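Local structure of L-threonine-O-3-phosphate decarboxylase (Porphyromonas gingivalis, 3FKD) at residues A[73-87]-A[215-229]. The protein probably binds pyridoxal 5'-phosphate and probably decarboxylates L-threonine O-3-phosphate. Residues are numbered along the deposited sequence; the frame is centred on the assembly and turned at random.
Sequences TNGPTAAFYQIAQAF and FMKRVAAFSTPWAVN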
loop_
_atom_site.group_PDB
_atom_site.type_symbol
_atom_site.label_atom_id
_atom_site.label_comp_id
_atom_site.label_asym_id
_atom_site.label_seq_id
_atom_site.Cartn_x
_atom_site.Cartn_y
_atom_site.Cartn_z
ATOM N N THR A 73 0.285 -2.052 -8.745
ATOM C CA THR A 73 -0.157 -1.090 -7.765
ATOM C C THR A 73 -0.509 -1.790 -6.436
ATOM O O THR A 73 -0.680 -2.993 -6.414
ATOM C CB THR A 73 -1.346 -0.262 -8.348
ATOM O OG1 THR A 73 -1.435 0.973 -7.654
ATOM C CG2 THR A 73 -2.649 -1.006 -8.237
ATOM N N ASN A 74 -0.550 -1.053 -5.335
ATOM C CA ASN A 74 -0.960 -1.575 -4.038
ATOM C C ASN A 74 -2.493 -1.722 -3.946
ATOM O O ASN A 74 -3.100 -1.077 -3.114
ATOM C CB ASN A 74 -0.494 -0.631 -2.937
ATOM C CG ASN A 74 -0.588 -1.217 -1.531
ATOM O OD1 ASN A 74 -0.492 -2.392 -1.323
ATOM N ND2 ASN A 74 -0.710 -0.333 -0.539
ATOM N N GLY A 75 -3.101 -2.583 -4.760
ATOM C CA GLY A 75 -4.553 -2.667 -4.818
ATOM C C GLY A 75 -5.103 -1.781 -5.931
ATOM O O GLY A 75 -4.424 -0.880 -6.381
ATOM N N PRO A 76 -6.326 -2.054 -6.406
ATOM C CA PRO A 76 -6.819 -1.220 -7.515
ATOM C C PRO A 76 -7.180 0.168 -7.019
ATOM O O PRO A 76 -6.988 1.144 -7.769
ATOM C CB PRO A 76 -8.041 -1.975 -8.013
ATOM C CG PRO A 76 -8.422 -2.878 -6.876
ATOM C CD PRO A 76 -7.094 -3.300 -6.278
ATOM N N THR A 77 -7.631 0.273 -5.767
ATOM C CA THR A 77 -7.866 1.596 -5.171
ATOM C C THR A 77 -6.620 2.534 -5.248
ATOM O O THR A 77 -6.724 3.657 -5.740
ATOM C CB THR A 77 -8.372 1.511 -3.702
ATOM O OG1 THR A 77 -9.604 0.804 -3.638
ATOM C CG2 THR A 77 -8.583 2.880 -3.135
ATOM N N ALA A 78 -5.453 2.067 -4.781
ATOM C CA ALA A 78 -4.224 2.856 -4.921
ATOM C C ALA A 78 -4.066 3.449 -6.318
ATOM O O ALA A 78 -3.783 4.648 -6.453
ATOM C CB ALA A 78 -2.953 2.056 -4.512
ATOM N N ALA A 79 -4.238 2.610 -7.339
ATOM C CA ALA A 79 -4.186 3.058 -8.732
ATOM C C ALA A 79 -5.116 4.244 -9.063
ATOM O O ALA A 79 -4.766 5.051 -9.897
ATOM C CB ALA A 79 -4.456 1.907 -9.677
ATOM N N PHE A 80 -6.296 4.325 -8.432
ATOM C CA PHE A 80 -7.275 5.373 -8.753
ATOM C C PHE A 80 -6.762 6.718 -8.264
ATOM O O PHE A 80 -6.874 7.730 -8.944
ATOM C CB PHE A 80 -8.646 5.084 -8.125
ATOM C CG PHE A 80 -9.282 3.858 -8.645
ATOM C CD1 PHE A 80 -9.357 3.635 -10.012
ATOM C CD2 PHE A 80 -9.800 2.919 -7.784
ATOM C CE1 PHE A 80 -9.920 2.509 -10.493
ATOM C CE2 PHE A 80 -10.386 1.787 -8.262
ATOM C CZ PHE A 80 -10.446 1.580 -9.610
ATOM N N TYR A 81 -6.207 6.678 -7.061
ATOM C CA TYR A 81 -5.538 7.778 -6.423
ATOM C C TYR A 81 -4.242 8.200 -7.149
ATOM O O TYR A 81 -3.968 9.397 -7.314
ATOM C CB TYR A 81 -5.236 7.333 -5.008
ATOM C CG TYR A 81 -6.424 7.439 -4.096
ATOM C CD1 TYR A 81 -6.715 8.638 -3.429
ATOM C CD2 TYR A 81 -7.282 6.374 -3.918
ATOM C CE1 TYR A 81 -7.810 8.750 -2.598
ATOM C CE2 TYR A 81 -8.361 6.472 -3.066
ATOM C CZ TYR A 81 -8.613 7.668 -2.414
ATOM O OH TYR A 81 -9.698 7.760 -1.585
ATOM N N GLN A 82 -3.420 7.235 -7.558
ATOM C CA GLN A 82 -2.226 7.633 -8.264
ATOM C C GLN A 82 -2.547 8.320 -9.598
ATOM O O GLN A 82 -1.777 9.167 -10.063
ATOM C CB GLN A 82 -1.265 6.463 -8.472
ATOM C CG GLN A 82 0.205 6.870 -8.270
ATOM C CD GLN A 82 1.189 5.894 -8.889
ATOM O OE1 GLN A 82 1.204 4.704 -8.567
ATOM N NE2 GLN A 82 2.021 6.395 -9.783
ATOM N N ILE A 83 -3.660 7.927 -10.223
ATOM C CA ILE A 83 -4.097 8.502 -11.504
ATOM C C ILE A 83 -4.645 9.928 -11.300
ATOM O O ILE A 83 -4.253 10.859 -12.000
ATOM C CB ILE A 83 -5.191 7.618 -12.169
ATOM C CG1 ILE A 83 -4.620 6.273 -12.666
ATOM C CG2 ILE A 83 -5.897 8.360 -13.301
ATOM C CD1 ILE A 83 -5.685 5.404 -13.345
ATOM N N ALA A 84 -5.558 10.069 -10.343
ATOM C CA ALA A 84 -6.046 11.355 -9.855
ATOM C C ALA A 84 -4.899 12.297 -9.566
ATOM O O ALA A 84 -4.910 13.420 -10.058
ATOM C CB ALA A 84 -6.866 11.173 -8.610
ATOM N N GLN A 85 -3.913 11.823 -8.793
ATOM C CA GLN A 85 -2.711 12.594 -8.455
ATOM C C GLN A 85 -1.976 13.143 -9.674
ATOM O O GLN A 85 -1.739 14.386 -9.781
ATOM C CB GLN A 85 -1.749 11.805 -7.555
ATOM C CG GLN A 85 -0.765 12.676 -6.791
ATOM C CD GLN A 85 0.277 11.885 -5.987
ATOM O OE1 GLN A 85 0.297 10.654 -6.004
ATOM N NE2 GLN A 85 1.156 12.599 -5.298
ATOM N N ALA A 86 -1.621 12.241 -10.587
ATOM C CA ALA A 86 -0.883 12.620 -11.790
ATOM C C ALA A 86 -1.598 13.729 -12.605
ATOM O O ALA A 86 -0.977 14.369 -13.452
ATOM C CB ALA A 86 -0.614 11.405 -12.661
ATOM N N PHE A 87 -2.901 13.931 -12.366
ATOM C CA PHE A 87 -3.688 14.874 -13.156
ATOM C C PHE A 87 -4.529 15.839 -12.303
ATOM O O PHE A 87 -5.678 16.157 -12.658
ATOM C CB PHE A 87 -4.530 14.117 -14.203
ATOM C CG PHE A 87 -3.690 13.387 -15.212
ATOM C CD1 PHE A 87 -3.186 12.140 -14.933
ATOM C CD2 PHE A 87 -3.340 13.990 -16.409
ATOM C CE1 PHE A 87 -2.379 11.499 -15.832
ATOM C CE2 PHE A 87 -2.520 13.345 -17.311
ATOM C CZ PHE A 87 -2.050 12.094 -17.025
ATOM N N PHE A 215 0.752 8.394 -21.299
ATOM C CA PHE A 215 -0.015 8.560 -20.090
ATOM C C PHE A 215 0.757 7.946 -18.933
ATOM O O PHE A 215 1.040 8.597 -17.923
ATOM C CB PHE A 215 -1.405 7.923 -20.233
ATOM C CG PHE A 215 -2.199 7.883 -18.948
ATOM C CD1 PHE A 215 -3.079 8.885 -18.641
ATOM C CD2 PHE A 215 -2.048 6.840 -18.059
ATOM C CE1 PHE A 215 -3.800 8.849 -17.490
ATOM C CE2 PHE A 215 -2.753 6.807 -16.897
ATOM C CZ PHE A 215 -3.644 7.813 -16.617
HETATM N N MSE A 216 1.109 6.680 -19.096
HETATM C CA MSE A 216 1.818 5.951 -18.059
HETATM C C MSE A 216 2.959 6.706 -17.357
HETATM O O MSE A 216 3.215 6.467 -16.178
HETATM C CB MSE A 216 2.352 4.629 -18.595
HETATM C CG MSE A 216 2.768 3.742 -17.457
HETATM SE SE MSE A 216 1.209 3.334 -16.339
HETATM C CE MSE A 216 0.698 1.729 -17.235
ATOM N N LYS A 217 3.659 7.584 -18.078
ATOM C CA LYS A 217 4.785 8.307 -17.486
ATOM C C LYS A 217 4.341 9.547 -16.690
ATOM O O LYS A 217 5.052 9.972 -15.782
ATOM C CB LYS A 217 5.885 8.648 -18.517
ATOM C CG LYS A 217 6.898 7.498 -18.786
ATOM C CD LYS A 217 8.364 8.017 -18.772
ATOM C CE LYS A 217 9.298 7.315 -19.792
ATOM N NZ LYS A 217 10.249 8.321 -20.464
ATOM N N ARG A 218 3.180 10.122 -16.999
ATOM C CA ARG A 218 2.635 11.091 -16.074
ATOM C C ARG A 218 2.324 10.392 -14.758
ATOM O O ARG A 218 2.517 10.965 -13.692
ATOM C CB ARG A 218 1.403 11.796 -16.607
ATOM C CG ARG A 218 1.692 12.796 -17.687
ATOM C CD ARG A 218 2.307 14.111 -17.169
ATOM N NE ARG A 218 1.448 14.907 -16.285
ATOM C CZ ARG A 218 0.390 15.625 -16.672
ATOM N NH1 ARG A 218 0.022 15.667 -17.945
ATOM N NH2 ARG A 218 -0.303 16.316 -15.780
ATOM N N VAL A 219 1.852 9.154 -14.794
ATOM C CA VAL A 219 1.540 8.540 -13.504
ATOM C C VAL A 219 2.756 7.990 -12.781
ATOM O O VAL A 219 2.813 8.044 -11.562
ATOM C CB VAL A 219 0.255 7.613 -13.504
ATOM C CG1 VAL A 219 -0.136 7.212 -14.891
ATOM C CG2 VAL A 219 0.408 6.414 -12.569
ATOM N N ALA A 220 3.768 7.573 -13.539
ATOM C CA ALA A 220 4.981 6.967 -12.968
ATOM C C ALA A 220 5.745 7.999 -12.141
ATOM O O ALA A 220 6.486 7.672 -11.205
ATOM C CB ALA A 220 5.850 6.399 -14.045
ATOM N N ALA A 221 5.504 9.262 -12.450
ATOM C CA ALA A 221 6.230 10.332 -11.801
ATOM C C ALA A 221 5.907 10.423 -10.301
ATOM O O ALA A 221 6.637 11.051 -9.525
ATOM C CB ALA A 221 5.973 11.632 -12.517
ATOM N N PHE A 222 4.845 9.758 -9.890
ATOM C CA PHE A 222 4.499 9.673 -8.468
ATOM C C PHE A 222 4.565 8.266 -7.860
ATOM O O PHE A 222 3.940 8.041 -6.820
ATOM C CB PHE A 222 3.097 10.233 -8.237
ATOM C CG PHE A 222 2.956 11.660 -8.637
ATOM C CD1 PHE A 222 3.172 12.676 -7.711
ATOM C CD2 PHE A 222 2.626 12.000 -9.951
ATOM C CE1 PHE A 222 3.037 14.009 -8.072
ATOM C CE2 PHE A 222 2.500 13.345 -10.332
ATOM C CZ PHE A 222 2.707 14.349 -9.385
ATOM N N SER A 223 5.304 7.339 -8.498
ATOM C CA SER A 223 5.481 5.986 -7.971
ATOM C C SER A 223 6.485 6.004 -6.840
ATOM O O SER A 223 7.508 6.685 -6.916
ATOM C CB SER A 223 5.950 4.976 -9.050
ATOM O OG SER A 223 5.026 4.831 -10.128
ATOM N N THR A 224 6.199 5.219 -5.809
ATOM C CA THR A 224 7.050 5.095 -4.638
ATOM C C THR A 224 7.555 3.673 -4.572
ATOM O O THR A 224 6.801 2.766 -4.830
ATOM C CB THR A 224 6.278 5.508 -3.353
ATOM O OG1 THR A 224 5.412 4.467 -2.908
ATOM C CG2 THR A 224 5.410 6.765 -3.615
ATOM N N PRO A 225 8.849 3.468 -4.250
ATOM C CA PRO A 225 9.374 2.086 -4.303
ATOM C C PRO A 225 8.886 1.210 -3.164
ATOM O O PRO A 225 8.566 1.725 -2.092
ATOM C CB PRO A 225 10.915 2.260 -4.191
ATOM C CG PRO A 225 11.126 3.635 -3.612
ATOM C CD PRO A 225 9.814 4.420 -3.652
ATOM N N TRP A 226 8.900 -0.109 -3.400
ATOM C CA TRP A 226 8.364 -1.094 -2.477
ATOM C C TRP A 226 6.911 -0.758 -2.043
ATOM O O TRP A 226 6.499 -1.007 -0.895
ATOM C CB TRP A 226 9.271 -1.306 -1.259
ATOM C CG TRP A 226 10.748 -1.251 -1.509
ATOM C CD1 TRP A 226 11.533 -2.207 -2.116
ATOM C CD2 TRP A 226 11.639 -0.212 -1.088
ATOM N NE1 TRP A 226 12.851 -1.808 -2.121
ATOM C CE2 TRP A 226 12.944 -0.579 -1.514
ATOM C CE3 TRP A 226 11.457 1.013 -0.424
ATOM C CZ2 TRP A 226 14.063 0.228 -1.282
ATOM C CZ3 TRP A 226 12.543 1.817 -0.204
ATOM C CH2 TRP A 226 13.855 1.415 -0.628
ATOM N N ALA A 227 6.131 -0.217 -2.973
ATOM C CA ALA A 227 4.697 0.025 -2.731
ATOM C C ALA A 227 3.819 -1.249 -2.821
ATOM O O ALA A 227 2.716 -1.278 -2.251
ATOM C CB ALA A 227 4.180 1.063 -3.672
ATOM N N VAL A 228 4.326 -2.276 -3.508
ATOM C CA VAL A 228 3.624 -3.559 -3.641
ATOM C C VAL A 228 4.313 -4.646 -2.817
ATOM O O VAL A 228 5.454 -5.018 -3.109
ATOM C CB VAL A 228 3.524 -4.016 -5.133
ATOM C CG1 VAL A 228 2.726 -5.263 -5.237
ATOM C CG2 VAL A 228 2.887 -2.909 -5.985
ATOM N N ASN A 229 3.624 -5.145 -1.798
ATOM C CA ASN A 229 4.242 -6.068 -0.870
ATOM C C ASN A 229 4.528 -7.465 -1.481
ATOM O O ASN A 229 3.944 -7.849 -2.511
ATOM C CB ASN A 229 3.430 -6.159 0.433
ATOM C CG ASN A 229 2.093 -6.889 0.251
ATOM O OD1 ASN A 229 2.055 -8.119 0.226
ATOM N ND2 ASN A 229 0.998 -6.120 0.084
HETATM O O HOH W 1 0.988 -3.408 0.964
#
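In the large domain of this aminotransferase-like fold, helix 75-86 meets helix 215-220 through Ala86 and Val219. The first helix follows strand 70-73, outermost in the seven-stranded sheet of this chain. The two axes cross almost perpendicularly, at 97° and 8.7 Å. Ala86 CB packs 4.0 Å from Val219 CB.

At the C-terminal end of helix 75-86, the far end of the Phe87 ring, CE1 and CZ, reaches Phe215 and Arg218. The Phe87 and Phe215 rings are nearly parallel, with planes 7° apart, but are slid so far that they barely overlap. Phe87 CE1 lies 3.4 Å from Phe215 CE1. Ile83 CG2 reaches the edge of the Phe215 ring, and Phe132 packs edge-to-face with Phe87. Arg218 is bent at chi2 and chi3, which folds its guanidinium back until Phe87 CE2 lies over one face.

Phe222 takes the aliphatic part of Gln85 over its ring face. Gln85 CG stands 4.2 Å from the ring centroid in a CH-pi contact. With CG anti to the backbone N (chi1 -160°), the extended Gln85 chain runs across the ring. Its NE2 bonds to Tyr109 OH of the second subunit.

Gln82 NE2 makes two weak hydrogen bonds, a short but bent one to Val219 O (2.6 Å) and a long one to Ser223 OG (3.4 Å). Ser223 OG in turn bonds weakly to Ala220 O, within the type I turn 220-223.

The other end of the contact lies at the dimer interface. Asn74 ND2 bonds to Ala227 O of the second subunit. Asn229 OD1 accepts from Ala232 N as an N-cap, while its ND2 bonds to Leu204 O. One water bridges the two asparagines, 2.9 Å from both Asn74 OD1 and Asn229 ND2.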